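Glucose-6-phosphate dehydrogenase (PDB 5AQ1) catalyses the NADP-dependent oxidation of glucose 6-phosphate to 6-phosphogluconolactone, the entry step of the oxidative pentose phosphate pathway in Trypanosoma cruzi. Local coordinates at residues 81-84 with 85-89; 47-50 with 51-55; 102-105 with 106-110; 123-126 with 127-131. All blocks are in the same frame, centred on the assembly; numbering follows the deposited sequence.

Interaction 1. Residues 81-84 with 85-89; sequences KWKK and DTLAG
Leu87 lies over one face of the Trp82 indole, five residues on along helix 79-87. Its two methyls divide the ring system: Leu87 CD2 sits 4.0 Å from the centroid of the six-membered ring, 13° off the normal, a CH-pi contact, while CD1 lies nearer the rim and touches Trp82 CE2. The indole can meet this methyl pair because Trp82 turns CG anti to its own nitrogen (chi1 170°), which carries the ring toward the following turn. Thr86 meets the same ring obliquely, its CB 3.8 Å from Trp82 CD1, and Tyr110 of the neighbouring strand 108-112 adds an edge-to-face ring contact. The backbone beneath is widened into a pi-type turn. Trp82 O receives Leu87 N at 3.1 Å in a nearly straight bond (167°) and Thr86 N in a weak one, and Lys83 O takes Ala88 N at 3.0 Å; the Leu87 and Ala88 bonds each span five residues. Lys83 leaves the helix on the buried side, where its ammonium forms a salt bridge with Glu80 and hydrogen bonds to Leu105 O and Ile108 O. On the exposed side the aliphatic CG of Lys81 lies 3.2 Å from Asp85 OD2, but the lysine chain bends at chi3 and NZ stays 5.4 Å from that oxygen. The chemistry is therefore split: a mainly apolar indole-leucine contact and a Lys83 whose charge is probably offset by Glu80 face the domain, whereas Lys81 and Asp85 probably attract each other only at long range, without a direct bridge.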
loop_
_atom_site.group_PDB
_atom_site.type_symbol
_atom_site.label_atom_id
_atom_site.label_comp_id
_atom_site.label_asym_id
_atom_site.label_seq_id
_atom_site.Cartn_x
_atom_site.Cartn_y
_atom_site.Cartn_z
ATOM N N LYS B 81 -22.742 -34.986 49.344
ATOM C CA LYS B 81 -21.975 -36.069 48.729
ATOM C C LYS B 81 -21.811 -35.827 47.235
ATOM O O LYS B 81 -20.712 -35.964 46.696
ATOM C CB LYS B 81 -22.646 -37.423 48.972
ATOM C CG LYS B 81 -21.716 -38.608 48.760
ATOM C CD LYS B 81 -22.424 -39.937 48.976
ATOM C CE LYS B 81 -23.034 -40.460 47.685
ATOM N NZ LYS B 81 -23.822 -41.702 47.913
ATOM N N TRP B 82 -22.911 -35.469 46.578
ATOM C CA TRP B 82 -22.899 -35.080 45.163
ATOM C C TRP B 82 -21.860 -33.995 44.890
ATOM O O TRP B 82 -21.104 -34.081 43.925
ATOM C CB TRP B 82 -24.293 -34.600 44.745
ATOM C CG TRP B 82 -24.366 -33.956 43.391
ATOM C CD1 TRP B 82 -24.122 -34.544 42.187
ATOM C CD2 TRP B 82 -24.740 -32.599 43.107
ATOM N NE1 TRP B 82 -24.306 -33.637 41.169
ATOM C CE2 TRP B 82 -24.689 -32.437 41.707
ATOM C CE3 TRP B 82 -25.111 -31.507 43.901
ATOM C CZ2 TRP B 82 -24.994 -31.225 41.083
ATOM C CZ3 TRP B 82 -25.413 -30.301 43.279
ATOM C CH2 TRP B 82 -25.351 -30.171 41.886
ATOM N N LYS B 83 -21.822 -32.983 45.752
ATOM C CA LYS B 83 -20.853 -31.895 45.627
ATOM C C LYS B 83 -19.417 -32.379 45.814
ATOM O O LYS B 83 -18.542 -32.074 45.005
ATOM C CB LYS B 83 -21.163 -30.783 46.630
ATOM C CG LYS B 83 -22.357 -29.926 46.238
ATOM C CD LYS B 83 -23.033 -29.298 47.446
ATOM C CE LYS B 83 -22.073 -28.458 48.264
ATOM N NZ LYS B 83 -22.784 -27.642 49.286
ATOM N N LYS B 84 -19.186 -33.140 46.878
ATOM C CA LYS B 84 -17.839 -33.590 47.223
ATOM C C LYS B 84 -17.301 -34.666 46.273
ATOM O O LYS B 84 -16.122 -34.639 45.919
ATOM C CB LYS B 84 -17.808 -34.105 48.665
ATOM C CG LYS B 84 -16.409 -34.335 49.213
ATOM C CD LYS B 84 -16.465 -35.049 50.548
ATOM C CE LYS B 84 -15.079 -35.154 51.156
ATOM N NZ LYS B 84 -15.106 -35.871 52.458
ATOM N N ASP B 85 -18.154 -35.607 45.870
ATOM C CA ASP B 85 -17.725 -36.739 45.040
ATOM C C ASP B 85 -17.814 -36.454 43.544
ATOM O O ASP B 85 -16.819 -36.584 42.827
ATOM C CB ASP B 85 -18.537 -37.994 45.379
ATOM C CG ASP B 85 -18.267 -38.506 46.787
ATOM O OD1 ASP B 85 -17.300 -38.039 47.429
ATOM O OD2 ASP B 85 -19.023 -39.383 47.253
ATOM N N THR B 86 -18.996 -36.070 43.072
ATOM C CA THR B 86 -19.210 -35.855 41.641
ATOM C C THR B 86 -18.594 -34.539 41.165
ATOM O O THR B 86 -17.662 -34.548 40.361
ATOM C CB THR B 86 -20.707 -35.900 41.276
ATOM O OG1 THR B 86 -21.284 -37.111 41.788
ATOM C CG2 THR B 86 -20.906 -35.846 39.763
ATOM N N LEU B 87 -19.109 -33.420 41.672
ATOM C CA LEU B 87 -18.686 -32.087 41.221
ATOM C C LEU B 87 -17.196 -31.840 41.404
ATOM O O LEU B 87 -16.499 -31.501 40.449
ATOM C CB LEU B 87 -19.473 -30.985 41.946
ATOM C CG LEU B 87 -20.727 -30.431 41.258
ATOM C CD1 LEU B 87 -21.597 -31.527 40.656
ATOM C CD2 LEU B 87 -21.525 -29.585 42.242
ATOM N N ALA B 88 -16.713 -32.021 42.632
ATOM C CA ALA B 88 -15.306 -31.764 42.950
ATOM C C ALA B 88 -14.349 -32.650 42.147
ATOM O O ALA B 88 -13.195 -32.285 41.943
ATOM C CB ALA B 88 -15.057 -31.926 44.441
ATOM N N GLY B 89 -14.833 -33.806 41.696
ATOM C CA GLY B 89 -14.067 -34.684 40.816
ATOM C C GLY B 89 -13.586 -34.041 39.525
ATOM O O GLY B 89 -12.570 -34.459 38.973
#

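Interaction 2. Residues 47-50 with 51-55; sequences KKTF and PALFQ
The Phe50 ring meets Leu53 obliquely, its CD1 4.3 Å from Leu53 CD1, while its CB rests 3.4 Å from Pro51 CD. Phe50 keeps CG beside its own nitrogen (chi1 -74°), and the ring packs on Val37 of strand 33-38 and on Ala40. The Phe54 ring leaves by a different rotamer, with CG anti to its nitrogen (chi1 173°); it stacks with Phe91 and meets Phe104 with the planes at about 60°. The Pro51 ring lies against the preceding turn, where its CG is 3.6 Å from Lys47 O. Having no N-H to give, Pro51 breaks the bonding pattern and kinks helix 43-58, the helix of the beta-alpha-beta unit that runs from strand 33-38 to strand 67-72 in the Rossmann-type NADP-binding domain. Regular bonding resumes at once: Ala52 N reaches Lys48 O at 3.0 Å, Leu53 N reaches Thr49 O in that carbonyl's plane, and Phe54 N reaches Phe50 O at 2.9 Å. Leu53 rests its CG against Thr49 O and touches Ile35 of the central sheet. On another flank, Lys48 forms a salt bridge with Asp440 and touches Tyr442 of helix 441-451, its side chain about 5 Å from the bound NADPH.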
loop_
_atom_site.group_PDB
_atom_site.type_symbol
_atom_site.label_atom_id
_atom_site.label_comp_id
_atom_site.label_asym_id
_atom_site.label_seq_id
_atom_site.Cartn_x
_atom_site.Cartn_y
_atom_site.Cartn_z
ATOM N N LYS B 47 -18.900 -30.753 34.048
ATOM C CA LYS B 47 -17.630 -30.778 33.315
ATOM C C LYS B 47 -17.056 -29.394 33.027
ATOM O O LYS B 47 -15.839 -29.236 32.963
ATOM C CB LYS B 47 -17.778 -31.562 32.009
ATOM C CG LYS B 47 -17.786 -33.064 32.220
ATOM C CD LYS B 47 -18.039 -33.823 30.930
ATOM C CE LYS B 47 -17.705 -35.295 31.101
ATOM N NZ LYS B 47 -18.410 -36.139 30.102
ATOM N N LYS B 48 -17.926 -28.402 32.849
ATOM C CA LYS B 48 -17.493 -27.059 32.467
ATOM C C LYS B 48 -17.956 -25.954 33.416
ATOM O O LYS B 48 -17.142 -25.169 33.896
ATOM C CB LYS B 48 -17.961 -26.753 31.042
ATOM C CG LYS B 48 -17.309 -27.625 29.977
ATOM C CD LYS B 48 -15.796 -27.456 29.968
ATOM C CE LYS B 48 -15.138 -28.189 28.813
ATOM N NZ LYS B 48 -13.657 -28.196 28.977
ATOM N N THR B 49 -19.254 -25.895 33.686
ATOM C CA THR B 49 -19.824 -24.777 34.433
ATOM C C THR B 49 -19.284 -24.673 35.862
ATOM O O THR B 49 -18.667 -23.670 36.221
ATOM C CB THR B 49 -21.362 -24.854 34.460
ATOM O OG1 THR B 49 -21.843 -25.268 33.175
ATOM C CG2 THR B 49 -21.965 -23.496 34.810
ATOM N N PHE B 50 -19.510 -25.705 36.670
ATOM C CA PHE B 50 -19.082 -25.682 38.072
ATOM C C PHE B 50 -17.559 -25.575 38.234
ATOM O O PHE B 50 -17.093 -24.834 39.101
ATOM C CB PHE B 50 -19.627 -26.897 38.844
ATOM C CG PHE B 50 -21.097 -26.813 39.153
ATOM C CD1 PHE B 50 -21.581 -25.845 40.023
ATOM C CD2 PHE B 50 -21.999 -27.706 38.581
ATOM C CE1 PHE B 50 -22.936 -25.760 40.306
ATOM C CE2 PHE B 50 -23.352 -27.630 38.865
ATOM C CZ PHE B 50 -23.823 -26.654 39.728
ATOM N N PRO B 51 -16.781 -26.312 37.413
ATOM C CA PRO B 51 -15.319 -26.160 37.450
ATOM C C PRO B 51 -14.828 -24.750 37.128
ATOM O O PRO B 51 -13.882 -24.273 37.754
ATOM C CB PRO B 51 -14.837 -27.152 36.389
ATOM C CG PRO B 51 -15.883 -28.205 36.374
ATOM C CD PRO B 51 -17.178 -27.476 36.597
ATOM N N ALA B 52 -15.461 -24.096 36.158
ATOM C CA ALA B 52 -15.124 -22.711 35.817
ATOM C C ALA B 52 -15.417 -21.777 36.991
ATOM O O ALA B 52 -14.601 -20.922 37.335
ATOM C CB ALA B 52 -15.886 -22.264 34.577
ATOM N N LEU B 53 -16.586 -21.956 37.602
ATOM C CA LEU B 53 -16.972 -21.180 38.777
ATOM C C LEU B 53 -15.995 -21.387 39.934
ATOM O O LEU B 53 -15.687 -20.443 40.660
ATOM C CB LEU B 53 -18.400 -21.540 39.216
ATOM C CG LEU B 53 -19.538 -21.112 38.280
ATOM C CD1 LEU B 53 -20.836 -21.820 38.638
ATOM C CD2 LEU B 53 -19.732 -19.604 38.310
ATOM N N PHE B 54 -15.514 -22.619 40.103
ATOM C CA PHE B 54 -14.506 -22.919 41.127
ATOM C C PHE B 54 -13.238 -22.100 40.900
ATOM O O PHE B 54 -12.714 -21.488 41.833
ATOM C CB PHE B 54 -14.172 -24.414 41.144
ATOM C CG PHE B 54 -13.026 -24.776 42.051
ATOM C CD1 PHE B 54 -13.111 -24.564 43.420
ATOM C CD2 PHE B 54 -11.864 -25.336 41.539
ATOM C CE1 PHE B 54 -12.063 -24.899 44.262
ATOM C CE2 PHE B 54 -10.809 -25.675 42.376
ATOM C CZ PHE B 54 -10.909 -25.455 43.739
ATOM N N GLN B 55 -12.757 -22.083 39.659
ATOM C CA GLN B 55 -11.561 -21.316 39.311
ATOM C C GLN B 55 -11.761 -19.821 39.540
ATOM O O GLN B 55 -10.856 -19.141 40.025
ATOM C CB GLN B 55 -11.154 -21.565 37.854
ATOM C CG GLN B 55 -10.680 -22.983 37.556
ATOM C CD GLN B 55 -9.507 -23.404 38.417
ATOM O OE1 GLN B 55 -8.647 -22.591 38.750
ATOM N NE2 GLN B 55 -9.471 -24.678 38.794
#

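Interaction 3. Residues 102-105 with 106-110; sequences GNFL and RRISY
Gly102 O takes the N-H of Arg106 at 2.9 Å and also lies over one face of the same residue's guanidinium, with Arg106 NE 3.5 Å away. The arginine folds back across the last helical turn through a bend at chi3 (-95°). Asn103 OD1 approaches from a different direction, at the edge of the guanidinium and near its plane, 3.6 Å from Arg106 NE; the amide and guanidinium planes are 59° apart. At that distance the approach is polar but loose. Beyond Arg106 the bonds tighten to a span of three residues: Arg107 N meets Phe104 O at 2.9 Å, and Ile108 N meets Leu105 O at 3.1 Å. Both donors stand well above the carbonyl planes, and the second bond closes a type I beta turn from Leu105 to Ile108. Ile108 CD1 fits between two residues of the helix, 3.8 Å from Phe104 CE2 and 4.0 Å from Leu105 CD2. Arg107 points elsewhere, its NE bonded to Val66 O. The Phe104 ring meets Tyr57 of helix 43-58, and the backbone of Arg107 and Ser109 pairs with strand 67-72. This is a tight helix-to-strand connection, delivering the chain from helix 101-105 into strand 108-112, the outermost strand on one side of the parallel sheet within this chain, in a Rossmann-type domain.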
loop_
_atom_site.group_PDB
_atom_site.type_symbol
_atom_site.label_atom_id
_atom_site.label_comp_id
_atom_site.label_asym_id
_atom_site.label_seq_id
_atom_site.Cartn_x
_atom_site.Cartn_y
_atom_site.Cartn_z
ATOM N N GLY B 102 -13.642 -26.958 50.080
ATOM C CA GLY B 102 -14.803 -26.903 50.968
ATOM C C GLY B 102 -15.454 -25.531 51.047
ATOM O O GLY B 102 -16.680 -25.429 51.107
ATOM N N ASN B 103 -14.634 -24.482 51.056
ATOM C CA ASN B 103 -15.125 -23.099 51.076
ATOM C C ASN B 103 -15.976 -22.770 49.859
ATOM O O ASN B 103 -17.020 -22.126 49.988
ATOM C CB ASN B 103 -13.960 -22.105 51.170
ATOM C CG ASN B 103 -13.323 -22.071 52.550
ATOM O OD1 ASN B 103 -13.940 -22.453 53.547
ATOM N ND2 ASN B 103 -12.080 -21.606 52.616
ATOM N N PHE B 104 -15.535 -23.216 48.687
ATOM C CA PHE B 104 -16.312 -23.029 47.465
ATOM C C PHE B 104 -17.607 -23.845 47.477
ATOM O O PHE B 104 -18.669 -23.327 47.131
ATOM C CB PHE B 104 -15.486 -23.385 46.229
ATOM C CG PHE B 104 -16.265 -23.312 44.945
ATOM C CD1 PHE B 104 -16.733 -22.093 44.474
ATOM C CD2 PHE B 104 -16.544 -24.461 44.215
ATOM C CE1 PHE B 104 -17.458 -22.018 43.300
ATOM C CE2 PHE B 104 -17.265 -24.392 43.038
ATOM C CZ PHE B 104 -17.723 -23.169 42.579
ATOM N N LEU B 105 -17.520 -25.112 47.877
ATOM C CA LEU B 105 -18.697 -25.988 47.934
ATOM C C LEU B 105 -19.736 -25.489 48.936
ATOM O O LEU B 105 -20.928 -25.733 48.766
ATOM C CB LEU B 105 -18.297 -27.433 48.263
ATOM C CG LEU B 105 -17.411 -28.159 47.245
ATOM C CD1 LEU B 105 -17.117 -29.573 47.724
ATOM C CD2 LEU B 105 -18.042 -28.185 45.858
ATOM N N ARG B 106 -19.288 -24.782 49.970
ATOM C CA ARG B 106 -20.203 -24.136 50.918
ATOM C C ARG B 106 -21.135 -23.119 50.248
ATOM O O ARG B 106 -22.228 -22.860 50.748
ATOM C CB ARG B 106 -19.426 -23.458 52.055
ATOM C CG ARG B 106 -19.361 -24.263 53.339
ATOM C CD ARG B 106 -18.444 -23.580 54.374
ATOM N NE ARG B 106 -17.068 -24.097 54.348
ATOM C CZ ARG B 106 -16.654 -25.220 54.941
ATOM N NH1 ARG B 106 -17.501 -25.990 55.627
ATOM N NH2 ARG B 106 -15.373 -25.581 54.848
ATOM N N ARG B 107 -20.703 -22.556 49.123
ATOM C CA ARG B 107 -21.500 -21.578 48.382
ATOM C C ARG B 107 -22.534 -22.214 47.446
ATOM O O ARG B 107 -23.359 -21.501 46.882
ATOM C CB ARG B 107 -20.589 -20.653 47.559
ATOM C CG ARG B 107 -19.417 -20.026 48.313
ATOM C CD ARG B 107 -19.795 -19.484 49.685
ATOM N NE ARG B 107 -20.968 -18.616 49.636
ATOM C CZ ARG B 107 -21.583 -18.109 50.701
ATOM N NH1 ARG B 107 -21.142 -18.364 51.930
ATOM N NH2 ARG B 107 -22.651 -17.336 50.535
ATOM N N ILE B 108 -22.496 -23.535 47.280
ATOM C CA ILE B 108 -23.387 -24.215 46.341
ATOM C C ILE B 108 -24.588 -24.829 47.050
ATOM O O ILE B 108 -24.427 -25.553 48.025
ATOM C CB ILE B 108 -22.652 -25.325 45.559
ATOM C CG1 ILE B 108 -21.485 -24.723 44.770
ATOM C CG2 ILE B 108 -23.613 -26.039 44.612
ATOM C CD1 ILE B 108 -20.652 -25.732 44.004
ATOM N N SER B 109 -25.785 -24.538 46.541
ATOM C CA SER B 109 -27.014 -25.209 46.966
ATOM C C SER B 109 -27.638 -25.935 45.780
ATOM O O SER B 109 -27.320 -25.638 44.625
ATOM C CB SER B 109 -28.021 -24.201 47.510
ATOM O OG SER B 109 -27.487 -23.490 48.607
ATOM N N TYR B 110 -28.515 -26.894 46.072
ATOM C CA TYR B 110 -29.285 -27.580 45.035
ATOM C C TYR B 110 -30.770 -27.517 45.359
ATOM O O TYR B 110 -31.164 -27.382 46.518
ATOM C CB TYR B 110 -28.842 -29.041 44.862
ATOM C CG TYR B 110 -29.555 -29.743 43.721
ATOM C CD1 TYR B 110 -29.136 -29.583 42.408
ATOM C CD2 TYR B 110 -30.677 -30.533 43.957
ATOM C CE1 TYR B 110 -29.802 -30.206 41.364
ATOM C CE2 TYR B 110 -31.351 -31.154 42.921
ATOM C CZ TYR B 110 -30.910 -30.989 41.627
ATOM O OH TYR B 110 -31.579 -31.611 40.600
#

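Interaction 4. Residues 123-126 with 127-131; sequences RLNE and RILRM
Asn125 O accepts Leu129 N at 2.8 Å, while the amide of the same asparagine meets Leu129, one turn on, obliquely, its ND2 3.6 Å from Leu129 CD1. This puts an apolar methyl beside the nitrogen; the other end of the amide is satisfied elsewhere, with OD1 receiving a hydrogen bond from Arg144 of strand 143-148. The backbone bonds on either side are regular four-residue ones: Arg127 N to Arg123 O, Ile128 N to Leu124 O at 3.0 Å, and Arg130 N to Glu126 O at 2.9 Å. Helix 118-134 packs on the parallel sheet of the Rossmann-type NADP-binding domain, on the face opposite helix 43-58, with Leu124 and Ile128 turned to the strands. Their side chains touch at Leu124 CG and Ile128 CD1, 4.1 Å apart, and reach Val36 of strand 33-38. Leu124 sends CG anti to its nitrogen (chi1 176°), which carries its branch toward the following turn. Among the charged groups, Arg123 finds its partners outside the two segments, in a salt bridge to Asp120 and a hydrogen bond to Thr112 O. Arg130 runs extended to NE and then brings NH1 back to 3.7 Å from Glu126 O, meeting that carbonyl obliquely. Its NH1 remains 4.9 Å from Glu126 OE1, a distance at which attraction is likely but no salt bridge forms.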
loop_
_atom_site.group_PDB
_atom_site.type_symbol
_atom_site.label_atom_id
_atom_site.label_comp_id
_atom_site.label_asym_id
_atom_site.label_seq_id
_atom_site.Cartn_x
_atom_site.Cartn_y
_atom_site.Cartn_z
ATOM N N ARG B 123 -41.170 -20.917 43.331
ATOM C CA ARG B 123 -40.301 -21.506 44.354
ATOM C C ARG B 123 -38.851 -21.075 44.153
ATOM O O ARG B 123 -38.162 -20.733 45.119
ATOM C CB ARG B 123 -40.390 -23.037 44.344
ATOM C CG ARG B 123 -41.658 -23.592 44.969
ATOM C CD ARG B 123 -41.815 -25.090 44.742
ATOM N NE ARG B 123 -40.674 -25.860 45.246
ATOM C CZ ARG B 123 -39.784 -26.520 44.497
ATOM N NH1 ARG B 123 -39.867 -26.543 43.166
ATOM N NH2 ARG B 123 -38.793 -27.178 45.089
ATOM N N LEU B 124 -38.396 -21.106 42.900
ATOM C CA LEU B 124 -37.039 -20.675 42.544
ATOM C C LEU B 124 -36.794 -19.227 42.959
ATOM O O LEU B 124 -35.776 -18.914 43.580
ATOM C CB LEU B 124 -36.804 -20.832 41.037
ATOM C CG LEU B 124 -35.470 -20.343 40.450
ATOM C CD1 LEU B 124 -34.278 -20.995 41.134
ATOM C CD2 LEU B 124 -35.422 -20.595 38.951
ATOM N N ASN B 125 -37.737 -18.354 42.614
ATOM C CA ASN B 125 -37.668 -16.945 42.987
ATOM C C ASN B 125 -37.514 -16.754 44.497
ATOM O O ASN B 125 -36.706 -15.945 44.952
ATOM C CB ASN B 125 -38.922 -16.221 42.496
ATOM C CG ASN B 125 -38.871 -14.726 42.741
ATOM O OD1 ASN B 125 -38.094 -14.013 42.116
ATOM N ND2 ASN B 125 -39.709 -14.243 43.649
ATOM N N GLU B 126 -38.297 -17.510 45.260
ATOM C CA GLU B 126 -38.303 -17.409 46.723
ATOM C C GLU B 126 -36.995 -17.877 47.339
ATOM O O GLU B 126 -36.527 -17.308 48.327
ATOM C CB GLU B 126 -39.458 -18.224 47.304
ATOM C CG GLU B 126 -40.816 -17.618 47.012
ATOM C CD GLU B 126 -41.960 -18.581 47.241
ATOM O OE1 GLU B 126 -41.821 -19.539 48.035
ATOM O OE2 GLU B 126 -43.011 -18.376 46.600
ATOM N N ARG B 127 -36.427 -18.932 46.766
ATOM C CA ARG B 127 -35.143 -19.442 47.208
ATOM C C ARG B 127 -34.051 -18.404 46.953
ATOM O O ARG B 127 -33.164 -18.207 47.787
ATOM C CB ARG B 127 -34.825 -20.743 46.481
ATOM C CG ARG B 127 -33.522 -21.397 46.901
ATOM C CD ARG B 127 -33.496 -21.739 48.386
ATOM N NE ARG B 127 -32.679 -22.926 48.624
ATOM C CZ ARG B 127 -33.104 -24.183 48.480
ATOM N NH1 ARG B 127 -34.359 -24.445 48.111
ATOM N NH2 ARG B 127 -32.269 -25.190 48.711
ATOM N N ILE B 128 -34.132 -17.739 45.803
ATOM C CA ILE B 128 -33.217 -16.649 45.481
ATOM C C ILE B 128 -33.420 -15.497 46.461
ATOM O O ILE B 128 -32.448 -14.948 46.977
ATOM C CB ILE B 128 -33.399 -16.146 44.032
ATOM C CG1 ILE B 128 -32.959 -17.224 43.036
ATOM C CG2 ILE B 128 -32.591 -14.875 43.795
ATOM C CD1 ILE B 128 -33.413 -16.975 41.614
ATOM N N LEU B 129 -34.678 -15.140 46.718
ATOM C CA LEU B 129 -34.994 -14.074 47.675
ATOM C C LEU B 129 -34.379 -14.337 49.049
ATOM O O LEU B 129 -33.829 -13.425 49.664
ATOM C CB LEU B 129 -36.508 -13.894 47.828
ATOM C CG LEU B 129 -37.275 -13.123 46.747
ATOM C CD1 LEU B 129 -38.777 -13.231 46.998
ATOM C CD2 LEU B 129 -36.843 -11.663 46.661
ATOM N N ARG B 130 -34.489 -15.576 49.529
ATOM C CA ARG B 130 -33.873 -15.974 50.801
ATOM C C ARG B 130 -32.375 -15.710 50.825
ATOM O O ARG B 130 -31.835 -15.230 51.821
ATOM C CB ARG B 130 -34.100 -17.464 51.095
ATOM C CG ARG B 130 -35.386 -17.721 51.845
ATOM C CD ARG B 130 -35.503 -19.164 52.301
ATOM N NE ARG B 130 -36.867 -19.450 52.729
ATOM C CZ ARG B 130 -37.856 -19.833 51.923
ATOM N NH1 ARG B 130 -37.655 -20.000 50.614
ATOM N NH2 ARG B 130 -39.067 -20.053 52.435
ATOM N N MET B 131 -31.712 -16.060 49.729
ATOM C CA MET B 131 -30.277 -15.849 49.595
ATOM C C MET B 131 -29.938 -14.359 49.520
ATOM O O MET B 131 -28.960 -13.914 50.119
ATOM C CB MET B 131 -29.744 -16.579 48.358
ATOM C CG MET B 131 -29.791 -18.098 48.464
ATOM S SD MET B 131 -29.487 -18.931 46.891
ATOM C CE MET B 131 -29.361 -20.631 47.446
#

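How the interactions relate
All four contacts lie in the NADP-binding domain and follow the chain in the order 2, 1, 3, 4. Interactions 1, 2 and 3 cluster with centres 11 to 12 Å apart: Leu87 packs on Phe50, Phe50 reaches Ile108, and Lys84 touches Leu105. The centre of interaction 4 is about 23 Å from that of interaction 2 and 24 Å from that of interaction 1, but 17 Å from that of interaction 3, which it touches where Met131 meets Ser109. The cluster lies on one face of the parallel sheet and interaction 4 on the opposite face, as in a Rossmann-type three-layer fold. Towards NADPH, Lys48 of interaction 2 comes within about 5 Å and Trp82 of interaction 1 about 9 Å.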